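PDB 7DVE: C-glycoside 3-oxidase from Microbacterium trichothecenolyticum, which oxidises the C3 hydroxyl of the sugar in C-glycosides such as isoorientin and mangiferin, using FAD and passing the electrons to oxygen to give hydrogen peroxide. Local coordinates for residues A[13-17]-A[269-273]; A[132-136]-A[154-158]. All coordinates share one frame. Residues are numbered along the deposited sequence.

Contact 1 joins two neighbouring strands, 12-15 and 267-270, in the parallel sheet of the FAD-binding domain. Contact 2 joins the loop 132-136 to helix 149-161. Both segments of contact 2 fall within the 251 residues that separate 13-17 from 269-273. Contact 1 is therefore a closure across the chain, while contact 2 is more local, spanning 17 residues. Their centres are 21 Å apart, and their nearest atoms about 14 Å, so they do not touch. FAD relates them. Contact 1 meets its adenosine and diphosphate part directly. The loop of contact 2 continues from Ala131, an FAD ligand, and the Pro135 side chain is about 10 Å from the cofactor.

Contact 1 (A[13-17]-A[269-273]); sequences AIVGS and VVAAD. With FAD (flavin-adenine dinucleotide), chain C.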
loop_
_atom_site.group_PDB
_atom_site.type_symbol
_atom_site.label_atom_id
_atom_site.label_comp_id
_atom_site.label_asym_id
_atom_site.label_seq_id
_atom_site.Cartn_x
_atom_site.Cartn_y
_atom_site.Cartn_z
ATOM N N ALA A 13 -9.158 6.457 -18.372
ATOM C CA ALA A 13 -9.903 5.564 -17.497
ATOM C C ALA A 13 -8.944 4.915 -16.509
ATOM O O ALA A 13 -7.884 4.422 -16.899
ATOM C CB ALA A 13 -10.645 4.493 -18.294
ATOM N N ILE A 14 -9.324 4.924 -15.239
ATOM C CA ILE A 14 -8.526 4.411 -14.138
ATOM C C ILE A 14 -9.347 3.324 -13.475
ATOM O O ILE A 14 -10.514 3.550 -13.145
ATOM C CB ILE A 14 -8.186 5.516 -13.116
ATOM C CG1 ILE A 14 -7.399 6.670 -13.769
ATOM C CG2 ILE A 14 -7.449 4.939 -11.928
ATOM C CD1 ILE A 14 -7.571 7.986 -13.054
ATOM N N VAL A 15 -8.760 2.142 -13.312
ATOM C CA VAL A 15 -9.363 1.080 -12.517
ATOM C C VAL A 15 -8.619 1.022 -11.188
ATOM O O VAL A 15 -7.383 1.019 -11.155
ATOM C CB VAL A 15 -9.370 -0.258 -13.293
ATOM C CG1 VAL A 15 -8.046 -0.531 -13.917
ATOM C CG2 VAL A 15 -9.790 -1.457 -12.413
ATOM N N GLY A 16 -9.361 1.097 -10.089
ATOM C CA GLY A 16 -8.736 1.147 -8.787
ATOM C C GLY A 16 -8.785 2.513 -8.136
ATOM O O GLY A 16 -8.469 3.524 -8.775
ATOM N N SER A 17 -9.157 2.569 -6.853
ATOM C CA SER A 17 -9.360 3.858 -6.206
ATOM C C SER A 17 -8.540 4.000 -4.925
ATOM O O SER A 17 -8.865 4.832 -4.082
ATOM C CB SER A 17 -10.841 4.079 -5.924
ATOM O OG SER A 17 -11.222 3.392 -4.752
ATOM N N VAL A 269 -5.264 3.298 -17.039
ATOM C CA VAL A 269 -4.356 3.129 -15.917
ATOM C C VAL A 269 -4.973 2.058 -15.040
ATOM O O VAL A 269 -6.131 2.188 -14.620
ATOM C CB VAL A 269 -4.145 4.447 -15.149
ATOM C CG1 VAL A 269 -3.079 4.291 -14.045
ATOM C CG2 VAL A 269 -3.775 5.581 -16.109
ATOM N N VAL A 270 -4.242 0.971 -14.827
ATOM C CA VAL A 270 -4.700 -0.109 -13.961
ATOM C C VAL A 270 -3.918 0.001 -12.661
ATOM O O VAL A 270 -2.699 -0.193 -12.634
ATOM C CB VAL A 270 -4.548 -1.498 -14.602
ATOM C CG1 VAL A 270 -5.094 -2.550 -13.667
ATOM C CG2 VAL A 270 -5.287 -1.570 -15.934
ATOM N N ALA A 271 -4.626 0.338 -11.589
ATOM C CA ALA A 271 -4.062 0.452 -10.256
ATOM C C ALA A 271 -4.928 -0.413 -9.346
ATOM O O ALA A 271 -5.630 0.068 -8.453
ATOM C CB ALA A 271 -4.018 1.909 -9.795
ATOM N N ALA A 272 -4.897 -1.715 -9.598
ATOM C CA ALA A 272 -5.822 -2.642 -8.965
ATOM C C ALA A 272 -5.168 -3.476 -7.866
ATOM O O ALA A 272 -5.733 -4.495 -7.463
ATOM C CB ALA A 272 -6.448 -3.534 -10.034
ATOM N N ASP A 273 -4.021 -3.022 -7.345
ATOM C CA ASP A 273 -3.127 -3.673 -6.378
ATOM C C ASP A 273 -2.246 -4.659 -7.127
ATOM O O ASP A 273 -2.500 -4.938 -8.303
ATOM C CB ASP A 273 -3.862 -4.319 -5.166
ATOM C CG ASP A 273 -4.535 -5.698 -5.459
ATOM O OD1 ASP A 273 -4.027 -6.567 -6.223
ATOM O OD2 ASP A 273 -5.625 -5.914 -4.871
HETATM P PA FAD C . -5.106 -0.759 -3.159
HETATM O O1A FAD C . -5.393 -2.201 -2.960
HETATM O O2A FAD C . -4.860 0.092 -1.972
HETATM O O5B FAD C . -6.379 -0.258 -4.014
HETATM C C5B FAD C . -6.708 -0.930 -5.232
HETATM C C4B FAD C . -8.183 -0.795 -5.511
HETATM O O4B FAD C . -8.396 -1.445 -6.799
HETATM C C3B FAD C . -9.017 -1.603 -4.495
HETATM O O3B FAD C . -10.022 -0.730 -3.943
HETATM C C2B FAD C . -9.656 -2.665 -5.401
HETATM O O2B FAD C . -10.991 -2.978 -4.997
HETATM C C1B FAD C . -9.716 -1.967 -6.745
HETATM N N9A FAD C . -9.876 -2.965 -7.864
HETATM C C8A FAD C . -9.061 -4.026 -7.983
HETATM N N7A FAD C . -9.430 -4.724 -9.063
HETATM C C5A FAD C . -10.477 -4.109 -9.617
HETATM C C6A FAD C . -11.192 -4.398 -10.713
HETATM N N6A FAD C . -10.830 -5.492 -11.382
HETATM N N1A FAD C . -12.220 -3.632 -11.127
HETATM C C2A FAD C . -12.538 -2.501 -10.373
HETATM N N3A FAD C . -11.765 -2.208 -9.234
HETATM C C4A FAD C . -10.752 -3.017 -8.880
HETATM N N1 FAD C . 1.296 0.582 3.543
HETATM C C2 FAD C . 2.313 1.473 3.837
HETATM O O2 FAD C . 2.966 1.928 2.905
HETATM N N3 FAD C . 2.584 1.824 5.170
HETATM C C4 FAD C . 1.785 1.304 6.212
HETATM O O4 FAD C . 2.018 1.638 7.379
HETATM C C4X FAD C . 0.767 0.410 5.898
HETATM N N5 FAD C . -0.001 -0.172 6.853
HETATM C C5X FAD C . -1.073 -0.932 6.488
HETATM C C6 FAD C . -1.968 -1.430 7.454
HETATM C C7 FAD C . -3.100 -2.158 7.108
HETATM C C7M FAD C . -4.069 -2.683 8.197
HETATM C C8 FAD C . -3.358 -2.415 5.760
HETATM C C8M FAD C . -4.606 -3.224 5.361
HETATM C C9 FAD C . -2.470 -1.932 4.788
HETATM C C9A FAD C . -1.322 -1.197 5.140
HETATM N N10 FAD C . -0.453 -0.745 4.208
HETATM C C10 FAD C . 0.542 0.072 4.561
HETATM C "C1'" FAD C . -0.564 -1.092 2.762
HETATM C "C2'" FAD C . -1.261 -0.042 1.889
HETATM O "O2'" FAD C . -2.646 0.017 2.270
HETATM C "C3'" FAD C . -1.084 -0.387 0.373
HETATM O "O3'" FAD C . 0.310 -0.394 0.035
HETATM C "C4'" FAD C . -1.733 0.672 -0.519
HETATM O "O4'" FAD C . -3.112 0.782 -0.200
HETATM C "C5'" FAD C . -1.595 0.277 -2.015
HETATM O "O5'" FAD C . -2.392 1.151 -2.840
HETATM P P FAD C . -2.945 0.744 -4.305
HETATM O O1P FAD C . -3.932 1.730 -4.824
HETATM O O2P FAD C . -1.737 0.440 -5.102
HETATM O O3P FAD C . -3.859 -0.582 -4.157
#
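Residues 13-15 and 269-270 run side by side as parallel strands, with end-to-end directions 20° apart. Ile14 pairs with Val269 (CA-CA 4.7 Å) and Val15 with Val270 (CA-CA 5.0 Å). Three backbone hydrogen bonds join them: Val269 N to Ala13 O, Val15 N to Val269 O and Ala271 N to Val15 O, each 2.9 Å. Two CA-H...O contacts add to these, Ile14 CA to Val269 O and Gly16 CA to Ala271 O, both 3.3 Å. Side chains alternate between the faces. Ile14 CG1 lies 4.2 Å from Val269 CB, and Tyr24 of helix 19-31 covers both residues. On the other face Val15 CG1 packs 3.6 Å from Val270 CG2, against Leu280 of helix 276-283. Strand 12-15 is the middle one of the five-stranded parallel Rossmann-like sheet of a GMC oxidoreductase. Strand 267-270 lies next to it, and the C-terminal ends of both meet FAD. Gly16 fits the first glycine of a GxGxxG motif. A CB there would clash with Ala271 O and with its own preceding carbonyl. Gly16 CA also sits 3.3 Å from FAD O4B, in the adenosine ribose. Val15 CG2 approaches the adenine at N1A (3.5 Å), and Ala272 CB approaches N7A (3.4 Å). Asp273 CB lies 3.4 Å from the phosphate oxygen O1A, while the Asp273 carboxylate caps the backbone N of Leu275 and pairs with Arg276.

Contact 2 (A[132-136]-A[154-158]); sequences CPRPN and LSEGE
Residues 132-136 form an irregular loop. Pro133, Arg134 and Pro135 are extended, with phi -67° to -88° and psi 147° to 161°, while Cys132 has psi 63°. Residues 154-158 are helical, with Glu158 N bonded to Leu154 O at 2.9 Å. The closest CA pair is Arg134 and Leu154, 7.3 Å apart. CA-to-CB of Arg134 points toward the helix. Its chi1 is m, and chi2 and chi3 are both t, so the side chain is stretched out. Glu158, at m then t, meets the guanidinium in a bidentate salt bridge. Arg134 NE donates to Glu158 OE2 at 2.6 Å, and Arg134 NH2 to Glu158 OE1 at 2.8 Å. Arg134 NH2 also donates to Ser155 OG at 3.1 Å; that hydroxyl has a weak hydrogen bond with Asp151 O. Arg134 NH1 has a long, weak ion pair with Asp151. One water donates to both Cys132 O (3.0 Å) and Glu158 OE2 (2.5 Å), so OE2 accepts twice. Leu154 CB covers one face of the guanidinium, 3.8 Å from Arg134 CZ. Farther along the same side chain, Leu154 CD2 touches Pro135 CD at 3.9 Å. The Arg-Glu pair ties an irregular loop to one turn of helix 149-161. Helix 490-510 packs beside both segments, with Leu491 against Cys132 and Glu158. Val163 of strand 163-164 also touches Cys132 and Glu158, and strand 196-204 meets Cys132 and Pro133.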
loop_
_atom_site.group_PDB
_atom_site.type_symbol
_atom_site.label_atom_id
_atom_site.label_comp_id
_atom_site.label_asym_id
_atom_site.label_seq_id
_atom_site.Cartn_x
_atom_site.Cartn_y
_atom_site.Cartn_z
ATOM N N CYS A 132 5.043 6.084 6.027
ATOM C CA CYS A 132 5.532 6.471 4.701
ATOM C C CYS A 132 7.025 6.794 4.663
ATOM O O CYS A 132 7.413 7.906 4.297
ATOM C CB CYS A 132 4.745 7.668 4.178
ATOM S SG CYS A 132 3.039 7.333 3.733
ATOM N N PRO A 133 7.896 5.830 4.948
ATOM C CA PRO A 133 9.334 6.083 4.786
ATOM C C PRO A 133 9.741 6.159 3.320
ATOM O O PRO A 133 9.042 5.689 2.414
ATOM C CB PRO A 133 9.989 4.882 5.470
ATOM C CG PRO A 133 9.002 3.783 5.311
ATOM C CD PRO A 133 7.613 4.422 5.275
ATOM N N ARG A 134 10.921 6.777 3.095
ATOM C CA ARG A 134 11.580 6.784 1.801
ATOM C C ARG A 134 12.475 5.556 1.688
ATOM O O ARG A 134 13.017 5.093 2.695
ATOM C CB ARG A 134 12.416 8.050 1.636
ATOM C CG ARG A 134 11.587 9.307 1.387
ATOM C CD ARG A 134 12.469 10.520 1.188
ATOM N NE ARG A 134 11.676 11.724 0.965
ATOM C CZ ARG A 134 11.960 12.640 0.051
ATOM N NH1 ARG A 134 13.019 12.526 -0.739
ATOM N NH2 ARG A 134 11.155 13.695 -0.084
ATOM N N PRO A 135 12.627 4.991 0.493
ATOM C CA PRO A 135 13.586 3.898 0.321
ATOM C C PRO A 135 15.008 4.408 0.509
ATOM O O PRO A 135 15.321 5.563 0.210
ATOM C CB PRO A 135 13.347 3.436 -1.119
ATOM C CG PRO A 135 12.793 4.653 -1.815
ATOM C CD PRO A 135 11.976 5.367 -0.775
ATOM N N ASN A 136 15.870 3.525 1.012
ATOM C CA ASN A 136 17.275 3.832 1.252
ATOM C C ASN A 136 18.168 2.798 0.563
ATOM O O ASN A 136 17.762 1.655 0.339
ATOM C CB ASN A 136 17.548 3.877 2.761
ATOM C CG ASN A 136 18.895 4.501 3.100
ATOM O OD1 ASN A 136 19.480 5.252 2.300
ATOM N ND2 ASN A 136 19.381 4.224 4.309
ATOM N N LEU A 154 9.416 11.541 -4.791
ATOM C CA LEU A 154 9.044 11.212 -3.418
ATOM C C LEU A 154 8.508 12.447 -2.686
ATOM O O LEU A 154 7.546 12.345 -1.910
ATOM C CB LEU A 154 10.230 10.605 -2.679
ATOM C CG LEU A 154 10.770 9.281 -3.196
ATOM C CD1 LEU A 154 12.212 9.140 -2.775
ATOM C CD2 LEU A 154 9.943 8.076 -2.669
ATOM N N SER A 155 9.106 13.625 -2.922
ATOM C CA SER A 155 8.541 14.861 -2.373
ATOM C C SER A 155 7.110 15.074 -2.849
ATOM O O SER A 155 6.221 15.384 -2.048
ATOM C CB SER A 155 9.400 16.066 -2.752
ATOM O OG SER A 155 10.649 16.020 -2.088
ATOM N N GLU A 156 6.862 14.881 -4.148
ATOM C CA GLU A 156 5.501 15.016 -4.653
ATOM C C GLU A 156 4.546 14.002 -4.007
ATOM O O GLU A 156 3.402 14.340 -3.686
ATOM C CB GLU A 156 5.509 14.891 -6.170
ATOM C CG GLU A 156 5.827 16.209 -6.829
ATOM C CD GLU A 156 4.711 17.215 -6.669
ATOM O OE1 GLU A 156 4.686 17.963 -5.651
ATOM O OE2 GLU A 156 3.862 17.258 -7.586
ATOM N N GLY A 157 4.996 12.764 -3.785
ATOM C CA GLY A 157 4.132 11.790 -3.125
ATOM C C GLY A 157 3.832 12.149 -1.679
ATOM O O GLY A 157 2.710 11.947 -1.197
ATOM N N GLU A 158 4.836 12.660 -0.956
ATOM C CA GLU A 158 4.605 13.186 0.395
ATOM C C GLU A 158 3.605 14.340 0.388
ATOM O O GLU A 158 2.794 14.481 1.310
ATOM C CB GLU A 158 5.927 13.637 1.008
ATOM C CG GLU A 158 6.812 12.456 1.379
ATOM C CD GLU A 158 8.292 12.780 1.325
ATOM O OE1 GLU A 158 8.654 13.955 1.065
ATOM O OE2 GLU A 158 9.098 11.854 1.556
HETATM O O HOH W 1 8.848 10.408 3.575
#